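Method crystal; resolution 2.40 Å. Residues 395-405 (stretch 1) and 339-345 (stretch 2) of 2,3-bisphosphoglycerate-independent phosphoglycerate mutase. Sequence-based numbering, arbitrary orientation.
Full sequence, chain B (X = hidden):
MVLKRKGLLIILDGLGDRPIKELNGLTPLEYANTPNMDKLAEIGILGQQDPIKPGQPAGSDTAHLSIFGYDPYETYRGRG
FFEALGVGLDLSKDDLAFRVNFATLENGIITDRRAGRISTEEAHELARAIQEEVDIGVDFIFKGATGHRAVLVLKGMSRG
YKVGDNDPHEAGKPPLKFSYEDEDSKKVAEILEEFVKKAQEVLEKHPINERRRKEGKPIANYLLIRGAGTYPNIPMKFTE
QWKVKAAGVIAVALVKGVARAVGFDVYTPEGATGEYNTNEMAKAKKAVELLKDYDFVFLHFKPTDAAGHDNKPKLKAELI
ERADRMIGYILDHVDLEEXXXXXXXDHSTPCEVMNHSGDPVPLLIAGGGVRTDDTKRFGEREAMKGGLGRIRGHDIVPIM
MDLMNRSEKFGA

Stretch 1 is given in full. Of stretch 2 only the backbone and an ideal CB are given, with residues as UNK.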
ATOM      1  N   ASP B 395       8.856 -23.399 -13.007  1.00 39.98           N
ATOM      2  CA  ASP B 395       9.949 -23.679 -12.072  1.00 40.26           C
ATOM      3  C   ASP B 395       9.504 -23.563 -10.605  1.00 39.44           C
ATOM      4  O   ASP B 395      10.166 -24.036  -9.688  1.00 38.01           O
ATOM      5  CB  ASP B 395      11.083 -22.688 -12.352  1.00 42.51           C
ATOM      6  CG  ASP B 395      11.760 -23.056 -13.668  1.00 45.52           C
ATOM      7  OD1 ASP B 395      12.039 -24.243 -13.858  1.00 49.39           O
ATOM      8  OD2 ASP B 395      11.996 -22.165 -14.483  1.00 49.40           O
ATOM      9  N   ILE B 396       8.372 -22.847 -10.418  1.00 39.07           N
ATOM     10  CA  ILE B 396       7.952 -22.465  -9.064  1.00 38.56           C
ATOM     11  C   ILE B 396       7.572 -23.672  -8.193  1.00 39.57           C
ATOM     12  O   ILE B 396       7.979 -23.803  -7.041  1.00 39.44           O
ATOM     13  CB  ILE B 396       6.746 -21.523  -9.196  1.00 40.74           C
ATOM     14  CG1 ILE B 396       7.167 -20.201  -9.843  1.00 36.82           C
ATOM     15  CG2 ILE B 396       6.179 -21.191  -7.795  1.00 35.20           C
ATOM     16  CD1 ILE B 396       5.987 -19.233  -9.993  1.00 36.20           C
ATOM     17  N   VAL B 397       6.764 -24.600  -8.707  1.00 40.34           N
ATOM     18  CA  VAL B 397       6.365 -25.751  -7.914  1.00 39.54           C
ATOM     19  C   VAL B 397       7.578 -26.623  -7.561  1.00 39.81           C
ATOM     20  O   VAL B 397       7.752 -27.011  -6.397  1.00 40.26           O
ATOM     21  CB  VAL B 397       5.268 -26.576  -8.655  1.00 40.51           C
ATOM     22  CG1 VAL B 397       5.082 -27.950  -7.993  1.00 35.97           C
ATOM     23  CG2 VAL B 397       3.939 -25.789  -8.628  1.00 38.34           C
ATOM     24  N   PRO B 398       8.442 -26.928  -8.552  1.00 40.23           N
ATOM     25  CA  PRO B 398       9.623 -27.756  -8.250  1.00 39.42           C
ATOM     26  C   PRO B 398      10.471 -27.145  -7.133  1.00 39.81           C
ATOM     27  O   PRO B 398      10.942 -27.849  -6.230  1.00 39.41           O
ATOM     28  CB  PRO B 398      10.369 -27.796  -9.583  1.00 37.19           C
ATOM     29  CG  PRO B 398       9.243 -27.792 -10.586  1.00 40.47           C
ATOM     30  CD  PRO B 398       8.311 -26.715 -10.015  1.00 39.09           C
ATOM     31  N   ILE B 399      10.677 -25.825  -7.198  1.00 38.91           N
ATOM     32  CA  ILE B 399      11.467 -25.162  -6.160  1.00 37.05           C
ATOM     33  C   ILE B 399      10.718 -25.225  -4.811  1.00 38.14           C
ATOM     34  O   ILE B 399      11.341 -25.361  -3.751  1.00 37.92           O
ATOM     35  CB  ILE B 399      11.762 -23.683  -6.552  1.00 36.99           C
ATOM     36  CG1 ILE B 399      12.806 -23.655  -7.677  1.00 35.82           C
ATOM     37  CG2 ILE B 399      12.242 -22.885  -5.346  1.00 31.42           C
ATOM     38  CD1 ILE B 399      13.005 -22.258  -8.281  1.00 32.24           C
ATOM     39  N   MET B 400       9.387 -25.119  -4.852  1.00 39.28           N
ATOM     40  CA  MET B 400       8.608 -25.188  -3.613  1.00 41.33           C
ATOM     41  C   MET B 400       8.693 -26.600  -3.070  1.00 40.76           C
ATOM     42  O   MET B 400       8.904 -26.801  -1.873  1.00 43.43           O
ATOM     43  CB  MET B 400       7.132 -24.855  -3.847  1.00 41.05           C
ATOM     44  CG  MET B 400       6.832 -23.396  -3.945  1.00 41.71           C
ATOM     45  SD  MET B 400       5.098 -23.122  -4.281  1.00 44.34           S
ATOM     46  CE  MET B 400       4.425 -23.091  -2.606  1.00 43.30           C
ATOM     47  N   MET B 401       8.529 -27.579  -3.960  1.00 40.79           N
ATOM     48  CA  MET B 401       8.571 -28.981  -3.561  1.00 40.65           C
ATOM     49  C   MET B 401       9.923 -29.343  -2.969  1.00 39.90           C
ATOM     50  O   MET B 401       9.999 -30.138  -2.030  1.00 40.94           O
ATOM     51  CB  MET B 401       8.236 -29.894  -4.754  1.00 38.56           C
ATOM     52  CG  MET B 401       6.742 -29.910  -5.124  1.00 40.52           C
ATOM     53  SD  MET B 401       5.691 -30.612  -3.814  1.00 44.62           S
ATOM     54  CE  MET B 401       4.048 -30.007  -4.290  1.00 35.44           C
ATOM     55  N   ASP B 402      10.987 -28.739  -3.499  1.00 40.73           N
ATOM     56  CA  ASP B 402      12.329 -29.016  -2.986  1.00 41.45           C
ATOM     57  C   ASP B 402      12.507 -28.412  -1.587  1.00 42.18           C
ATOM     58  O   ASP B 402      13.095 -29.014  -0.694  1.00 42.32           O
ATOM     59  CB  ASP B 402      13.377 -28.458  -3.965  1.00 39.36           C
ATOM     60  CG  ASP B 402      14.791 -28.859  -3.527  1.00 42.90           C
ATOM     61  OD1 ASP B 402      15.039 -30.058  -3.378  1.00 41.70           O
ATOM     62  OD2 ASP B 402      15.639 -27.984  -3.374  1.00 41.23           O
ATOM     63  N   LEU B 403      11.995 -27.167  -1.413  1.00 41.50           N
ATOM     64  CA  LEU B 403      12.074 -26.552  -0.091  1.00 41.55           C
ATOM     65  C   LEU B 403      11.232 -27.338   0.926  1.00 43.11           C
ATOM     66  O   LEU B 403      11.474 -27.334   2.129  1.00 42.61           O
ATOM     67  CB  LEU B 403      11.530 -25.123  -0.173  1.00 39.73           C
ATOM     68  CG  LEU B 403      12.487 -24.143  -0.878  1.00 42.94           C
ATOM     69  CD1 LEU B 403      11.766 -22.871  -1.327  1.00 38.30           C
ATOM     70  CD2 LEU B 403      13.644 -23.677   0.018  1.00 40.87           C
ATOM     71  N   MET B 404      10.171 -27.994   0.382  1.00 43.57           N
ATOM     72  CA  MET B 404       9.289 -28.819   1.216  1.00 43.66           C
ATOM     73  C   MET B 404       9.873 -30.227   1.436  1.00 44.55           C
ATOM     74  O   MET B 404       9.271 -31.076   2.079  1.00 47.58           O
ATOM     75  CB  MET B 404       7.932 -28.957   0.498  1.00 42.55           C
ATOM     76  CG  MET B 404       7.041 -27.704   0.554  1.00 44.05           C
ATOM     77  SD  MET B 404       5.890 -27.596  -0.839  1.00 43.54           S
ATOM     78  CE  MET B 404       4.666 -28.813  -0.316  1.00 47.35           C
ATOM     79  N   ASN B 405      11.067 -30.465   0.889  1.00 43.80           N
ATOM     80  CA  ASN B 405      11.748 -31.758   1.008  1.00 44.45           C
ATOM     81  C   ASN B 405      10.924 -32.897   0.405  1.00 44.80           C
ATOM     82  O   ASN B 405      10.944 -34.025   0.902  1.00 45.67           O
ATOM     83  CB  ASN B 405      12.066 -32.067   2.484  1.00 43.84           C
ATOM     84  CG  ASN B 405      13.086 -31.103   3.071  1.00 46.54           C
ATOM     85  OD1 ASN B 405      14.060 -30.729   2.404  1.00 44.99           O
ATOM     86  ND2 ASN B 405      12.879 -30.699   4.323  1.00 43.97           N
ATOM     87  N   UNK B 339       5.352 -24.514   6.870  1.00 52.25           N
ATOM     88  CA  UNK B 339       4.698 -24.182   5.610  1.00 50.96           C
ATOM     89  C   UNK B 339       5.561 -23.273   4.747  1.00 49.93           C
ATOM     90  O   UNK B 339       5.996 -22.199   5.177  1.00 50.15           O
ATOM     91  CB  UNK B 339       3.347 -23.516   5.877  1.00 50.96           C
ATOM     92  N   UNK B 340       5.814 -23.719   3.520  1.00 48.37           N
ATOM     93  CA  UNK B 340       6.595 -22.943   2.572  1.00 44.93           C
ATOM     94  C   UNK B 340       5.590 -22.117   1.782  1.00 44.13           C
ATOM     95  O   UNK B 340       4.698 -22.672   1.136  1.00 43.26           O
ATOM     96  CB  UNK B 340       7.450 -23.830   1.665  1.00 44.93           C
ATOM     97  N   UNK B 341       5.726 -20.791   1.835  1.00 43.17           N
ATOM     98  CA  UNK B 341       4.787 -19.935   1.126  1.00 44.18           C
ATOM     99  C   UNK B 341       5.359 -19.209  -0.095  1.00 42.04           C
ATOM    100  O   UNK B 341       6.472 -18.663  -0.071  1.00 43.76           O
ATOM    101  CB  UNK B 341       4.232 -18.897   2.104  1.00 44.18           C
ATOM    102  N   UNK B 342       4.574 -19.217  -1.174  1.00 40.97           N
ATOM    103  CA  UNK B 342       4.970 -18.563  -2.407  1.00 39.34           C
ATOM    104  C   UNK B 342       3.834 -17.653  -2.863  1.00 40.39           C
ATOM    105  O   UNK B 342       2.657 -18.030  -2.815  1.00 41.48           O
ATOM    106  CB  UNK B 342       5.323 -19.588  -3.486  1.00 39.34           C
ATOM    107  N   UNK B 343       4.180 -16.448  -3.298  1.00 39.67           N
ATOM    108  CA  UNK B 343       3.168 -15.508  -3.753  1.00 40.77           C
ATOM    109  C   UNK B 343       3.583 -14.866  -5.069  1.00 41.58           C
ATOM    110  O   UNK B 343       4.715 -14.403  -5.227  1.00 42.83           O
ATOM    111  CB  UNK B 343       2.919 -14.434  -2.693  1.00 40.77           C
ATOM    112  N   UNK B 344       2.669 -14.847  -6.027  1.00 41.74           N
ATOM    113  CA  UNK B 344       2.971 -14.206  -7.299  1.00 41.71           C
ATOM    114  C   UNK B 344       1.686 -14.025  -8.100  1.00 41.95           C
ATOM    115  O   UNK B 344       0.582 -14.166  -7.594  1.00 41.51           O
ATOM    116  CB  UNK B 344       3.992 -15.025  -8.092  1.00 41.71           C
ATOM    117  N   UNK B 345       1.858 -13.662  -9.380  1.00 42.28           N
ATOM    118  CA  UNK B 345       0.701 -13.610 -10.263  1.00 43.68           C
ATOM    119  C   UNK B 345       0.881 -14.597 -11.417  1.00 44.22           C
ATOM    120  O   UNK B 345       1.992 -14.940 -11.801  1.00 46.89           O
ATOM    121  CB  UNK B 345       0.491 -12.191 -10.795  1.00 43.68           C
TER

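Stretch 1 is mostly a helix that ends at L403, and stretch 2 is mostly a strand, 339-344. Their axes run nearly antiparallel, at 160°, and come within 9.0 Å. No hydrogen bond joins them, so the contact rests mainly on apolar packing.

Position 339 has extended backbone angles, and its CA-to-CB bond points away from the helix. Stretch 1 has no atom within 5.5 Å of the ideal CB, so it sets no preference here. Extended angles favour beta-branched residues without requiring them. The residue is V339, and it does not touch stretch 1.

Position 340 points toward the end of the helix. The ideal CB lies 4.1 Å from M404 CG and 4.7 Å from L403 CB. These neighbours are apolar, and a medium aliphatic side chain would suit: valine, isoleucine or perhaps leucine. The deposited residue is V340, with chi1 in the t well. V340 CG2 is 3.7 Å from M404 CG, and both V340 CG1 and V340 CG2 lie 4.1 Å from L403 CB. V340 has the largest covered area of any residue in this contact. Its backbone also takes part, with V340 O 3.8 Å from M400 CE.

Position 341 points away again, as strand alternation predicts. Stretch 1 leaves the choice open. The residue is I341, extended along t, t.

Position 342 points back toward the helix. Here the space is already taken: the ideal CB is 3.6 Å from M400 SD and 4.7 Å from I396 CG2. A small residue such as alanine fits best, and glycine or serine could also be considered. The residue is A342. Its CB packs against the sulfur, with A342 CB to M400 SD at 3.6 Å. The CA-to-CB bond of M400 points sideways, but the end of its side chain comes nearer to the strand.

Position 343 lies beyond the reach of stretch 1, and its angles are those of a regular strand. Many residues would do, beta-branched ones among them. The residue is I343, with chi1 m and chi2 t.

Position 344 points toward the start of stretch 1. Its ideal CB is 5.0 Å from I396 CD1, which leaves room for a small or medium side chain with a methyl to offer. Alanine, valine and threonine are all reasonable. The residue is T344. T344 CG2 approaches I396 CD1 at 4.2 Å, while its hydroxyl is hydrogen-bonded elsewhere in the structure.

Position 345 follows the strand. Its phi/psi of -119/151 do not demand glycine, and stretch 1 is out of reach. The residue is G345.

Stretch 2, residues 339-345: VVIAITG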
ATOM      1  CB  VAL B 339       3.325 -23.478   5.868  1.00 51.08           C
ATOM      2  CG1 VAL B 339       2.593 -23.255   4.565  1.00 50.01           C
ATOM      3  CG2 VAL B 339       2.474 -24.320   6.801  1.00 49.73           C
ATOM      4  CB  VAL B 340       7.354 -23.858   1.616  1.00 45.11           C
ATOM      5  CG1 VAL B 340       8.104 -23.021   0.586  1.00 45.67           C
ATOM      6  CG2 VAL B 340       8.308 -24.748   2.416  1.00 41.83           C
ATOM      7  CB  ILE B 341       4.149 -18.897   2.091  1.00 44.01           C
ATOM      8  CG1 ILE B 341       3.072 -18.092   1.353  1.00 44.69           C
ATOM      9  CG2 ILE B 341       5.215 -17.976   2.640  1.00 47.52           C
ATOM     10  CD1 ILE B 341       2.266 -17.170   2.259  1.00 46.46           C
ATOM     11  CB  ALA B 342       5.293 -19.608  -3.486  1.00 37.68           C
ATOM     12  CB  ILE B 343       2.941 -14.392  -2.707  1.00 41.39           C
ATOM     13  CG1 ILE B 343       2.463 -15.008  -1.386  1.00 40.86           C
ATOM     14  CG2 ILE B 343       1.926 -13.376  -3.239  1.00 39.84           C
ATOM     15  CD1 ILE B 343       2.374 -14.028  -0.226  1.00 40.60           C
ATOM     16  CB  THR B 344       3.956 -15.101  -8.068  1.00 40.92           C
ATOM     17  OG1 THR B 344       4.455 -14.388  -9.205  1.00 40.39           O
ATOM     18  CG2 THR B 344       3.247 -16.369  -8.558  1.00 41.50           C
TER
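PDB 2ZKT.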